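Local coordinates for tartronic semialdehyde reductase (Salmonella typhimurium, PDB 1YB4) that catalyses the NAD(P)H-dependent reduction of tartronate semialdehyde (2-hydroxy-3-oxopropanoate) to (R)-glycerate, at the interface of chains A and B. Sequence-based numbering; all coordinates share one arbitrary frame. Chains: chain A/B, tartronic semialdehyde reductase.

The interface of chains A and B. Residues chain A 185-186, 207, 211-212, 214; chain B 175, 178-179, 182, 214, 216.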
ATOM      1  N   ALA A 185     -10.422  -7.043  -4.263  1.00 24.72           N
ATOM      2  CA  ALA A 185     -10.562  -7.985  -3.163  1.00 27.40           C
ATOM      3  C   ALA A 185     -10.854  -9.401  -3.673  1.00 27.29           C
ATOM      4  O   ALA A 185     -10.193 -10.361  -3.275  1.00 29.51           O
ATOM      5  CB  ALA A 185     -11.651  -7.520  -2.205  1.00 24.47           C
ATOM      6  N   VAL A 186     -11.836  -9.535  -4.557  1.00 27.12           N
ATOM      7  CA  VAL A 186     -12.172 -10.848  -5.108  1.00 25.61           C
ATOM      8  C   VAL A 186     -10.934 -11.440  -5.808  1.00 25.71           C
ATOM      9  O   VAL A 186     -10.696 -12.653  -5.746  1.00 27.84           O
ATOM     10  CB  VAL A 186     -13.366 -10.738  -6.112  1.00 23.76           C
ATOM     11  CG1 VAL A 186     -13.795 -12.124  -6.603  1.00 17.62           C
ATOM     12  CG2 VAL A 186     -14.540 -10.036  -5.419  1.00 19.87           C
ATOM     13  N   LEU A 207     -18.504 -18.480  -0.365  1.00 39.45           N
ATOM     14  CA  LEU A 207     -18.523 -17.089   0.070  1.00 41.54           C
ATOM     15  C   LEU A 207     -19.791 -16.359  -0.317  1.00 42.83           C
ATOM     16  O   LEU A 207     -20.104 -15.304   0.224  1.00 42.12           O
ATOM     17  CB  LEU A 207     -17.306 -16.350  -0.491  1.00 43.96           C
ATOM     18  CG  LEU A 207     -15.955 -16.558   0.207  1.00 42.82           C
ATOM     19  CD1 LEU A 207     -15.602 -18.031   0.277  1.00 42.31           C
ATOM     20  CD2 LEU A 207     -14.897 -15.807  -0.553  1.00 40.67           C
ATOM     21  N   PHE A 211     -20.786 -13.147   4.693  1.00 45.12           N
ATOM     22  CA  PHE A 211     -20.448 -11.729   4.649  1.00 44.97           C
ATOM     23  C   PHE A 211     -19.543 -11.274   3.520  1.00 42.80           C
ATOM     24  O   PHE A 211     -19.368 -10.072   3.309  1.00 40.54           O
ATOM     25  CB  PHE A 211     -19.886 -11.290   5.993  1.00 46.20           C
ATOM     26  CG  PHE A 211     -20.954 -10.925   6.974  1.00 49.38           C
ATOM     27  CD1 PHE A 211     -21.285  -9.599   7.196  1.00 50.69           C
ATOM     28  CD2 PHE A 211     -21.704 -11.913   7.599  1.00 49.69           C
ATOM     29  CE1 PHE A 211     -22.356  -9.260   8.024  1.00 52.03           C
ATOM     30  CE2 PHE A 211     -22.772 -11.584   8.425  1.00 50.37           C
ATOM     31  CZ  PHE A 211     -23.098 -10.252   8.634  1.00 50.02           C
ATOM     32  N   ALA A 212     -18.996 -12.236   2.783  1.00 40.76           N
ATOM     33  CA  ALA A 212     -18.132 -11.941   1.646  1.00 38.79           C
ATOM     34  C   ALA A 212     -19.009 -11.656   0.430  1.00 38.85           C
ATOM     35  O   ALA A 212     -18.544 -11.128  -0.581  1.00 37.08           O
ATOM     36  CB  ALA A 212     -17.221 -13.127   1.365  1.00 39.55           C
ATOM     37  N   SER A 214     -21.142 -10.266  -2.408  1.00 32.68           N
ATOM     38  CA  SER A 214     -21.154  -8.968  -3.059  1.00 33.71           C
ATOM     39  C   SER A 214     -21.697  -9.072  -4.478  1.00 34.69           C
ATOM     40  O   SER A 214     -21.745 -10.157  -5.066  1.00 33.10           O
ATOM     41  CB  SER A 214     -19.737  -8.378  -3.127  1.00 33.51           C
ATOM     42  OG  SER A 214     -19.054  -8.804  -4.302  1.00 31.95           O
TER
ATOM     43  N   ASN B 175     -12.525 -15.952   2.625  1.00 30.10           N
ATOM     44  CA  ASN B 175     -13.682 -15.224   3.122  1.00 32.76           C
ATOM     45  C   ASN B 175     -13.205 -14.054   4.005  1.00 32.37           C
ATOM     46  O   ASN B 175     -13.690 -12.930   3.881  1.00 35.50           O
ATOM     47  CB  ASN B 175     -14.606 -16.183   3.901  1.00 31.05           C
ATOM     48  CG  ASN B 175     -15.840 -15.490   4.472  1.00 34.86           C
ATOM     49  OD1 ASN B 175     -15.784 -14.873   5.540  1.00 35.26           O
ATOM     50  ND2 ASN B 175     -16.959 -15.584   3.758  1.00 34.25           N
ATOM     51  N   ILE B 178     -11.704 -11.078   1.905  1.00 26.95           N
ATOM     52  CA  ILE B 178     -12.748 -10.280   1.273  1.00 26.55           C
ATOM     53  C   ILE B 178     -13.509  -9.446   2.291  1.00 26.86           C
ATOM     54  O   ILE B 178     -13.750  -8.260   2.068  1.00 26.51           O
ATOM     55  CB  ILE B 178     -13.751 -11.166   0.484  1.00 26.98           C
ATOM     56  CG1 ILE B 178     -13.100 -11.649  -0.817  1.00 26.13           C
ATOM     57  CG2 ILE B 178     -15.024 -10.378   0.191  1.00 27.85           C
ATOM     58  CD1 ILE B 178     -13.999 -12.478  -1.724  1.00 26.92           C
ATOM     59  N   VAL B 179     -13.876 -10.060   3.409  1.00 25.36           N
ATOM     60  CA  VAL B 179     -14.610  -9.349   4.452  1.00 25.57           C
ATOM     61  C   VAL B 179     -13.828  -8.145   4.935  1.00 27.14           C
ATOM     62  O   VAL B 179     -14.383  -7.066   5.115  1.00 25.79           O
ATOM     63  CB  VAL B 179     -14.893 -10.271   5.646  1.00 25.11           C
ATOM     64  CG1 VAL B 179     -15.365  -9.460   6.846  1.00 21.65           C
ATOM     65  CG2 VAL B 179     -15.917 -11.304   5.244  1.00 20.03           C
ATOM     66  N   ASN B 182     -13.484  -5.613   2.006  1.00 23.23           N
ATOM     67  CA  ASN B 182     -14.785  -4.976   1.791  1.00 22.57           C
ATOM     68  C   ASN B 182     -15.104  -3.936   2.858  1.00 24.07           C
ATOM     69  O   ASN B 182     -15.638  -2.877   2.548  1.00 25.37           O
ATOM     70  CB  ASN B 182     -15.896  -6.016   1.752  1.00 25.49           C
ATOM     71  CG  ASN B 182     -15.940  -6.753   0.444  1.00 26.95           C
ATOM     72  OD1 ASN B 182     -15.009  -6.671  -0.339  1.00 29.45           O
ATOM     73  ND2 ASN B 182     -17.018  -7.486   0.200  1.00 28.36           N
ATOM     74  N   SER B 214     -22.983  -5.051  -1.542  1.00 30.81           N
ATOM     75  CA  SER B 214     -22.395  -6.216  -0.890  1.00 33.69           C
ATOM     76  C   SER B 214     -23.005  -6.281   0.507  1.00 36.45           C
ATOM     77  O   SER B 214     -23.596  -5.306   0.978  1.00 36.82           O
ATOM     78  CB  SER B 214     -20.887  -6.056  -0.756  1.00 35.77           C
ATOM     79  OG  SER B 214     -20.589  -5.054   0.210  1.00 35.05           O
ATOM     80  N   ILE B 216     -21.450  -6.340   3.271  1.00 37.60           N
ATOM     81  CA  ILE B 216     -20.682  -5.453   4.143  1.00 34.59           C
ATOM     82  C   ILE B 216     -21.243  -4.038   4.077  1.00 33.77           C
ATOM     83  O   ILE B 216     -21.446  -3.385   5.099  1.00 32.94           O
ATOM     84  CB  ILE B 216     -19.172  -5.420   3.737  1.00 33.62           C
ATOM     85  CG1 ILE B 216     -18.517  -6.767   4.041  1.00 35.24           C
ATOM     86  CG2 ILE B 216     -18.440  -4.320   4.491  1.00 31.09           C
ATOM     87  CD1 ILE B 216     -18.468  -7.113   5.514  1.00 30.69           C
TER
HETATM   88  O   HOH W   1     -19.840  -8.029   1.560  1.00 28.73           O
HETATM   89  O   HOH W   2     -16.989  -9.781  -2.020  1.00 28.77           O
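B:Ile178 reaches A:Leu207 with an extended chain: CG1 stands anti to its own carbonyl carbon, chi1 -75°, and CD1 continues the extended chain. The tip methyl CD1 thereby lies 3.6 Å from CD2 of A:Leu207. The other branch of B:Ile178, CG2, packs 3.7 Å from CB of A:Ala212. This patch belongs to a two-fold interface between two copies of a reductase of the 3-hydroxyisobutyrate dehydrogenase-related family, probably the one used in the native oligomer. Helix 167-196 of chain B presents B:Asn175, B:Ile178, B:Val179 and B:Asn182 to the partner. Chain A answers with its own helix 167-195, the end of helix 200-207 and the loop that follows.

B:Asn175 has CG anti to its backbone N, chi1 179°. Its side chain and that of A:Leu207 run past each other in opposite directions. The amide ND2 of B:Asn175 sits 3.4 Å from CB of A:Ala212, a packing contact between a polar tip and a methyl group. B:Val179 uses its CG2 branch against CB and the carbonyl carbon of A:Phe211. The side chains of A:Phe211 and B:Ile216 cross at about a right angle, with ring atom CD1 near the methyl CD1 of B:Ile216.

Polar groups are joined across the contact through water. Water 1 lies 2.7 Å from the backbone O of A:Phe211. It also accepts from the backbone N of B:Ile216, at the start of helix 215-226, and from ND2 of B:Asn182. Water 2 lies 2.5 Å from O of A:Ala212 and takes another N-H of the same amide, with 157° at H. The ND2 group of B:Asn182 thus spans both waters and links two successive carbonyls of the chain A loop. OD1 of B:Asn182 faces CB of A:Ala185.

A:Ser214 and B:Ser214 pair as an antiparallel beta bridge, their CB atoms 3.5 Å apart. The patch centre is about 19 Å from A:Lys172, the predicted active-site lysine.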